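Long-range contacts in sphingomyelinase C (Streptomyces griseocarneus, PDB 7CNE), which belongs to the endonuclease/exonuclease/phosphatase family and has the two-sheet alpha/beta architecture of DNase I-like proteins: residues Arg33-Ile37 with Thr285-Gly289; Asn119-Gly123 with Glu162-Asp166; Arg112-Val116 with Phe177-Lys181. All coordinates share one frame; numbering follows the deposited sequence.

Interaction 1: Arg33-Ile37 with Thr285-Gly289; sequences RAREI and TDLSG
Arg33 and Leu287 bring the two backbones closest, their CA atoms 5.6 Å apart, where the irregular chain of residues 285-289 runs past one flank of helix 30-39. The helix is regular at this point, Ile37 N bonding to Arg33 O, while the loop offers it both a carbonyl and a side chain from the one residue Leu287. Arg33 NH1 donates to Leu287 O across 2.9 Å in a nearly straight bond (161° at the hydrogen). The oxygen sits at the edge of the guanidinium, in its plane, whereas the donor is tilted 27° from the carbonyl plane. A bend at chi3 (-68°) folds the arginine round this oxygen, which also lies 3.2 Å from Arg33 CD. The other terminal nitrogen, NH2, bonds to the carbonyls of Trp28 and Phe18, so backbone oxygens from separate parts of the chain fix the rotation of the buried guanidinium. In the DNase I-like fold of this enzyme the contact lies beside the seven-stranded sheet: the loop leads into strand 293-297, the neighbour of strand 12-19, and Ile37 and Leu287 both touch Tyr15 of the latter. Both leucine methyls pack on the helix, Leu287 CD2 3.6 Å from Glu36 CB and 4.1 Å from Arg33 CG, Leu287 CD1 3.7 Å from Glu36 O. Ile37 and Leu287 run antiparallel alongside each other, Ile37 CG1 3.9 Å from Leu287 CB. Glu36 contributes its CB; a bend at chi2 carries its carboxylate away from the loop. Beyond Leu287, Ser288 OG is hydrogen-bonded to Asn16 O and His290 N.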
loop_
_atom_site.group_PDB
_atom_site.type_symbol
_atom_site.label_atom_id
_atom_site.label_comp_id
_atom_site.label_asym_id
_atom_site.label_seq_id
_atom_site.Cartn_x
_atom_site.Cartn_y
_atom_site.Cartn_z
ATOM N N ARG A 33 12.867 -8.987 -8.566
ATOM C CA ARG A 33 11.746 -8.074 -8.762
ATOM C C ARG A 33 11.937 -6.780 -7.983
ATOM O O ARG A 33 11.585 -5.703 -8.477
ATOM C CB ARG A 33 10.434 -8.762 -8.368
ATOM C CG ARG A 33 9.993 -9.799 -9.376
ATOM C CD ARG A 33 8.626 -10.380 -9.051
ATOM N NE ARG A 33 8.657 -11.187 -7.836
ATOM C CZ ARG A 33 8.069 -10.842 -6.693
ATOM N NH1 ARG A 33 7.394 -9.703 -6.600
ATOM N NH2 ARG A 33 8.148 -11.648 -5.639
ATOM N N ALA A 34 12.492 -6.861 -6.769
ATOM C CA ALA A 34 12.730 -5.649 -5.983
ATOM C C ALA A 34 13.651 -4.686 -6.716
ATOM O O ALA A 34 13.443 -3.465 -6.686
ATOM C CB ALA A 34 13.330 -6.002 -4.623
ATOM N N ARG A 35 14.697 -5.218 -7.352
ATOM C CA ARG A 35 15.581 -4.373 -8.149
ATOM C C ARG A 35 14.836 -3.794 -9.346
ATOM O O ARG A 35 14.931 -2.595 -9.628
ATOM C CB ARG A 35 16.805 -5.184 -8.595
ATOM C CG ARG A 35 17.880 -4.379 -9.339
ATOM C CD ARG A 35 19.150 -5.216 -9.574
ATOM N NE ARG A 35 19.981 -5.374 -8.375
ATOM C CZ ARG A 35 21.020 -4.597 -8.054
ATOM N NH1 ARG A 35 21.369 -3.580 -8.835
ATOM N NH2 ARG A 35 21.715 -4.837 -6.943
ATOM N N GLU A 36 14.045 -4.621 -10.025
ATOM C CA GLU A 36 13.316 -4.158 -11.203
ATOM C C GLU A 36 12.205 -3.161 -10.862
ATOM O O GLU A 36 11.905 -2.271 -11.672
ATOM C CB GLU A 36 12.758 -5.367 -11.944
ATOM C CG GLU A 36 13.862 -6.151 -12.629
ATOM C CD GLU A 36 14.718 -5.256 -13.509
ATOM O OE1 GLU A 36 15.880 -4.949 -13.139
ATOM O OE2 GLU A 36 14.205 -4.831 -14.557
ATOM N N ILE A 37 11.585 -3.285 -9.686
ATOM C CA ILE A 37 10.548 -2.330 -9.293
ATOM C C ILE A 37 11.132 -0.927 -9.158
ATOM O O ILE A 37 10.531 0.055 -9.611
ATOM C CB ILE A 37 9.854 -2.782 -7.992
ATOM C CG1 ILE A 37 8.957 -3.987 -8.247
ATOM C CG2 ILE A 37 8.991 -1.661 -7.426
ATOM C CD1 ILE A 37 8.511 -4.698 -6.929
ATOM N N THR A 285 5.644 -12.108 -16.458
ATOM C CA THR A 285 5.895 -10.839 -17.135
ATOM C C THR A 285 5.313 -9.671 -16.350
ATOM O O THR A 285 4.958 -8.645 -16.934
ATOM C CB THR A 285 5.341 -10.846 -18.563
ATOM O OG1 THR A 285 4.050 -11.459 -18.578
ATOM C CG2 THR A 285 6.286 -11.598 -19.518
ATOM N N ASP A 286 5.200 -9.816 -15.026
ATOM C CA ASP A 286 4.806 -8.719 -14.150
ATOM C C ASP A 286 5.680 -8.743 -12.910
ATOM O O ASP A 286 6.186 -9.799 -12.515
ATOM C CB ASP A 286 3.334 -8.792 -13.729
ATOM C CG ASP A 286 2.395 -8.790 -14.912
ATOM O OD1 ASP A 286 2.152 -9.879 -15.471
ATOM O OD2 ASP A 286 1.916 -7.699 -15.289
ATOM N N LEU A 287 5.853 -7.570 -12.296
ATOM C CA LEU A 287 6.706 -7.471 -11.121
ATOM C C LEU A 287 5.953 -7.768 -9.830
ATOM O O LEU A 287 6.584 -7.947 -8.783
ATOM C CB LEU A 287 7.352 -6.085 -11.058
ATOM C CG LEU A 287 8.376 -5.831 -12.176
ATOM C CD1 LEU A 287 8.970 -4.431 -12.079
ATOM C CD2 LEU A 287 9.478 -6.877 -12.137
ATOM N N SER A 288 4.632 -7.844 -9.885
ATOM C CA SER A 288 3.831 -8.256 -8.741
ATOM C C SER A 288 2.460 -8.642 -9.268
ATOM O O SER A 288 2.184 -8.539 -10.469
ATOM C CB SER A 288 3.755 -7.158 -7.672
ATOM O OG SER A 288 2.807 -6.168 -7.997
ATOM N N GLY A 289 1.602 -9.109 -8.361
ATOM C CA GLY A 289 0.254 -9.464 -8.746
ATOM C C GLY A 289 -0.689 -8.294 -8.887
ATOM O O GLY A 289 -1.782 -8.457 -9.438
#

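Interaction 2: Asn119-Gly123 with Glu162-Asp166; sequences NDACG and EAAAD
The Glu162 carboxylate turns one face to Cys122, whose CB stands almost directly above it, 3.5 Å from Glu162 CD. The Asp166 carboxylate likewise faces the backbone of Ala121: the amide nitrogen lies over its face, while CA and the carbonyl carbon are met obliquely, Asp166 OD2 coming within 3.1 Å of Ala121 C. With CG of Glu162 anti to its backbone N (chi1 -164°) and the chain extended beyond, the acid reaches alongside the cysteine, while OE1 is held by Ala159 N. Cys122 SG rests 3.6 Å from Ala163 CA and continues into the disulfide with Cys158, just before helix 162-180. The loop between strands 110-117 and 131-139 is thereby tied covalently to the chain entering that helix. Cys122 N, although close to Asp166 OD2, is poorly angled toward it and bonds instead to Gln152 OE1. At the other end, Asp120 OD2 and Asp166 OD1 are 4.5 Å apart. One water donates to both, at 2.7 Å to Asp120 OD2 and 2.8 Å to Asp166 OD1. By donating a hydrogen bond to each carboxylate it probably eases the repulsion between them, so these two acids are joined through solvent, while the covalent tie is the disulfide.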
loop_
_atom_site.group_PDB
_atom_site.type_symbol
_atom_site.label_atom_id
_atom_site.label_comp_id
_atom_site.label_asym_id
_atom_site.label_seq_id
_atom_site.Cartn_x
_atom_site.Cartn_y
_atom_site.Cartn_z
ATOM N N ASN A 119 -6.066 -2.692 15.394
ATOM C CA ASN A 119 -6.701 -3.332 16.539
ATOM C C ASN A 119 -7.605 -4.482 16.130
ATOM O O ASN A 119 -7.918 -5.336 16.972
ATOM C CB ASN A 119 -7.515 -2.305 17.336
ATOM C CG ASN A 119 -6.651 -1.241 17.955
ATOM O OD1 ASN A 119 -5.494 -1.492 18.291
ATOM N ND2 ASN A 119 -7.203 -0.035 18.114
ATOM N N ASP A 120 -8.021 -4.525 14.863
ATOM C CA ASP A 120 -8.974 -5.510 14.362
ATOM C C ASP A 120 -8.409 -6.187 13.124
ATOM O O ASP A 120 -7.973 -5.505 12.189
ATOM C CB ASP A 120 -10.318 -4.848 14.019
ATOM C CG ASP A 120 -10.948 -4.147 15.210
ATOM O OD1 ASP A 120 -10.634 -2.964 15.431
ATOM O OD2 ASP A 120 -11.769 -4.779 15.916
ATOM N N ALA A 121 -8.440 -7.520 13.107
ATOM C CA ALA A 121 -7.972 -8.299 11.965
ATOM C C ALA A 121 -8.370 -9.753 12.183
ATOM O O ALA A 121 -8.636 -10.168 13.312
ATOM C CB ALA A 121 -6.455 -8.181 11.777
ATOM N N CYS A 122 -8.398 -10.520 11.091
ATOM C CA CYS A 122 -8.790 -11.923 11.137
ATOM C C CYS A 122 -7.886 -12.742 10.225
ATOM O O CYS A 122 -7.139 -12.205 9.401
ATOM C CB CYS A 122 -10.263 -12.125 10.745
ATOM S SG CYS A 122 -10.729 -11.549 9.078
ATOM N N GLY A 123 -7.976 -14.064 10.379
ATOM C CA GLY A 123 -7.164 -14.959 9.582
ATOM C C GLY A 123 -5.694 -14.678 9.785
ATOM O O GLY A 123 -5.244 -14.371 10.894
ATOM N N GLU A 162 -16.242 -11.837 7.932
ATOM C CA GLU A 162 -15.368 -11.289 8.966
ATOM C C GLU A 162 -14.301 -10.363 8.382
ATOM O O GLU A 162 -13.958 -9.347 8.996
ATOM C CB GLU A 162 -14.711 -12.416 9.760
ATOM C CG GLU A 162 -14.112 -11.920 11.076
ATOM C CD GLU A 162 -13.472 -13.032 11.888
ATOM O OE1 GLU A 162 -13.277 -14.133 11.333
ATOM O OE2 GLU A 162 -13.163 -12.798 13.078
ATOM N N ALA A 163 -13.755 -10.704 7.212
ATOM C CA ALA A 163 -12.732 -9.862 6.591
ATOM C C ALA A 163 -13.264 -8.461 6.308
ATOM O O ALA A 163 -12.612 -7.461 6.630
ATOM C CB ALA A 163 -12.217 -10.516 5.305
ATOM N N ALA A 164 -14.445 -8.368 5.691
ATOM C CA ALA A 164 -15.042 -7.063 5.422
ATOM C C ALA A 164 -15.359 -6.320 6.715
ATOM O O ALA A 164 -15.167 -5.101 6.803
ATOM C CB ALA A 164 -16.309 -7.219 4.581
ATOM N N ALA A 165 -15.850 -7.038 7.729
ATOM C CA ALA A 165 -16.130 -6.396 9.010
ATOM C C ALA A 165 -14.865 -5.802 9.616
ATOM O O ALA A 165 -14.891 -4.698 10.169
ATOM C CB ALA A 165 -16.764 -7.397 9.976
ATOM N N ASP A 166 -13.748 -6.524 9.533
ATOM C CA ASP A 166 -12.520 -6.003 10.113
ATOM C C ASP A 166 -11.916 -4.891 9.262
ATOM O O ASP A 166 -11.354 -3.942 9.818
ATOM C CB ASP A 166 -11.522 -7.136 10.347
ATOM C CG ASP A 166 -11.870 -7.946 11.579
ATOM O OD1 ASP A 166 -12.691 -7.458 12.383
ATOM O OD2 ASP A 166 -11.340 -9.056 11.746
HETATM O O HOH W 1 -12.392 -7.319 15.194
#

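Interaction 3: Arg112-Val116 with Phe177-Lys181; sequences RKEQV and FLDAK
Glu114 and Lys181 converge from the strand and the helix end and, with Arg112, form a salt-bridge network between strand 110-117 and helix 162-180, where this helix packs against the six-stranded sheet of the DNase I-like fold. Both cations use the same oxygen. Lys181 NZ meets Glu114 OE2 on its syn side at 2.6 Å, whereas Arg112 NE comes to the anti side at 2.7 Å, its bond almost straight (170°) and in the guanidinium plane; both donors stand somewhat out of the carboxylate plane. The arginine and lysine chains cross at about a right angle; Arg112 NE and Lys181 NZ, 4.0 Å apart, share Glu114 OE2, whose charge probably offsets their repulsion. Lys181 bends at chi2 (-70°) and then runs out straight, which takes its amine from the helix end to the strand. The remaining oxygen, Glu114 OE1, lies at the ring edge of Phe177, 3.6 Å from CZ, with carboxylate and ring planes 85° apart. Val116 CG2 approaches the same ring obliquely, 3.6 Å from Phe177 CE1. Tyr134 and Phe132 of strand 131-139 make edge-to-face stacks with this phenylalanine. A water donates to Glu114 OE1 at 2.5 Å and accepts a weak bond from Lys181 NZ at 3.4 Å.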
loop_
_atom_site.group_PDB
_atom_site.type_symbol
_atom_site.label_atom_id
_atom_site.label_comp_id
_atom_site.label_asym_id
_atom_site.label_seq_id
_atom_site.Cartn_x
_atom_site.Cartn_y
_atom_site.Cartn_z
ATOM N N ARG A 112 7.305 14.176 10.642
ATOM C CA ARG A 112 6.949 13.216 11.674
ATOM C C ARG A 112 6.571 11.906 11.002
ATOM O O ARG A 112 5.981 11.914 9.920
ATOM C CB ARG A 112 5.781 13.715 12.536
ATOM C CG ARG A 112 5.376 12.724 13.628
ATOM C CD ARG A 112 4.676 13.397 14.774
ATOM N NE ARG A 112 4.388 12.470 15.870
ATOM C CZ ARG A 112 5.111 12.376 16.981
ATOM N NH1 ARG A 112 6.170 13.148 17.146
ATOM N NH2 ARG A 112 4.765 11.510 17.924
ATOM N N LYS A 113 6.911 10.784 11.645
ATOM C CA LYS A 113 6.499 9.472 11.161
ATOM C C LYS A 113 6.131 8.586 12.347
ATOM O O LYS A 113 6.880 8.501 13.327
ATOM C CB LYS A 113 7.594 8.819 10.303
ATOM C CG LYS A 113 8.998 8.833 10.904
ATOM C CD LYS A 113 9.998 8.190 9.940
ATOM C CE LYS A 113 11.420 8.259 10.483
ATOM N NZ LYS A 113 11.942 9.658 10.383
ATOM N N GLU A 114 4.958 7.963 12.274
ATOM C CA GLU A 114 4.529 7.010 13.291
ATOM C C GLU A 114 3.932 5.789 12.616
ATOM O O GLU A 114 3.551 5.823 11.443
ATOM C CB GLU A 114 3.459 7.572 14.245
ATOM C CG GLU A 114 3.567 9.030 14.580
ATOM C CD GLU A 114 2.450 9.484 15.503
ATOM O OE1 GLU A 114 1.640 8.629 15.939
ATOM O OE2 GLU A 114 2.397 10.696 15.798
ATOM N N GLN A 115 3.813 4.716 13.393
ATOM C CA GLN A 115 3.129 3.523 12.942
ATOM C C GLN A 115 2.049 3.179 13.957
ATOM O O GLN A 115 2.169 3.482 15.148
ATOM C CB GLN A 115 4.109 2.341 12.760
ATOM C CG GLN A 115 4.714 1.846 14.058
ATOM C CD GLN A 115 5.575 0.617 13.874
ATOM O OE1 GLN A 115 5.541 -0.035 12.827
ATOM N NE2 GLN A 115 6.353 0.286 14.897
ATOM N N VAL A 116 0.985 2.560 13.470
ATOM C CA VAL A 116 -0.094 2.070 14.315
ATOM C C VAL A 116 -0.460 0.690 13.791
ATOM O O VAL A 116 -0.734 0.533 12.598
ATOM C CB VAL A 116 -1.316 3.015 14.300
ATOM C CG1 VAL A 116 -2.442 2.476 15.179
ATOM C CG2 VAL A 116 -0.919 4.455 14.716
ATOM N N PHE A 177 -7.837 7.886 14.431
ATOM C CA PHE A 177 -6.468 8.367 14.605
ATOM C C PHE A 177 -6.291 9.758 13.996
ATOM O O PHE A 177 -5.717 10.659 14.621
ATOM C CB PHE A 177 -5.492 7.358 13.978
ATOM C CG PHE A 177 -4.053 7.824 13.959
ATOM C CD1 PHE A 177 -3.197 7.502 14.995
ATOM C CD2 PHE A 177 -3.563 8.575 12.898
ATOM C CE1 PHE A 177 -1.873 7.931 14.990
ATOM C CE2 PHE A 177 -2.236 9.018 12.881
ATOM C CZ PHE A 177 -1.390 8.691 13.924
ATOM N N LEU A 178 -6.778 9.952 12.767
ATOM C CA LEU A 178 -6.568 11.234 12.103
ATOM C C LEU A 178 -7.362 12.342 12.783
ATOM O O LEU A 178 -6.886 13.477 12.892
ATOM C CB LEU A 178 -6.951 11.120 10.630
ATOM C CG LEU A 178 -5.975 10.245 9.839
ATOM C CD1 LEU A 178 -6.552 9.951 8.467
ATOM C CD2 LEU A 178 -4.600 10.926 9.714
ATOM N N ASP A 179 -8.573 12.029 13.242
ATOM C CA ASP A 179 -9.396 13.021 13.928
ATOM C C ASP A 179 -8.724 13.513 15.208
ATOM O O ASP A 179 -8.689 14.723 15.483
ATOM C CB ASP A 179 -10.771 12.414 14.218
ATOM C CG ASP A 179 -11.744 13.428 14.776
ATOM O OD1 ASP A 179 -12.109 13.303 15.960
ATOM O OD2 ASP A 179 -12.100 14.376 14.041
ATOM N N ALA A 180 -8.163 12.587 15.990
ATOM C CA ALA A 180 -7.487 12.924 17.236
ATOM C C ALA A 180 -6.241 13.770 17.015
ATOM O O ALA A 180 -5.814 14.470 17.938
ATOM C CB ALA A 180 -7.127 11.645 17.995
ATOM N N LYS A 181 -5.650 13.728 15.817
ATOM C CA LYS A 181 -4.531 14.605 15.495
ATOM C C LYS A 181 -4.963 16.054 15.297
ATOM O O LYS A 181 -4.099 16.939 15.264
ATOM C CB LYS A 181 -3.823 14.108 14.225
ATOM C CG LYS A 181 -2.940 12.866 14.411
ATOM C CD LYS A 181 -1.694 13.181 15.235
ATOM C CE LYS A 181 -0.857 11.925 15.496
ATOM N NZ LYS A 181 0.370 12.256 16.296
HETATM O O HOH W 2 0.781 9.466 18.186
#

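How the interactions relate
Interactions 2 and 3 share helix 162-180: residues 162-166 begin it and residues 177-181 lie at its other end, so the two contacts, with centres 21 Å apart, join it at both ends to the chain of strand 110-117 and the loop that follows. Interaction 2 is nested in the chain loop closed by interaction 3, and both lie inside the much longer one closed by interaction 1. Interaction 1 lies beside the other large sheet, its centre 29 Å from that of interaction 2 and 31 Å from that of interaction 3, which is on the opposite side of the chain's centre. A bound EPE molecule, probably from the crystallisation liquor, lies about 3 Å from the Ala121 side chain in interaction 2.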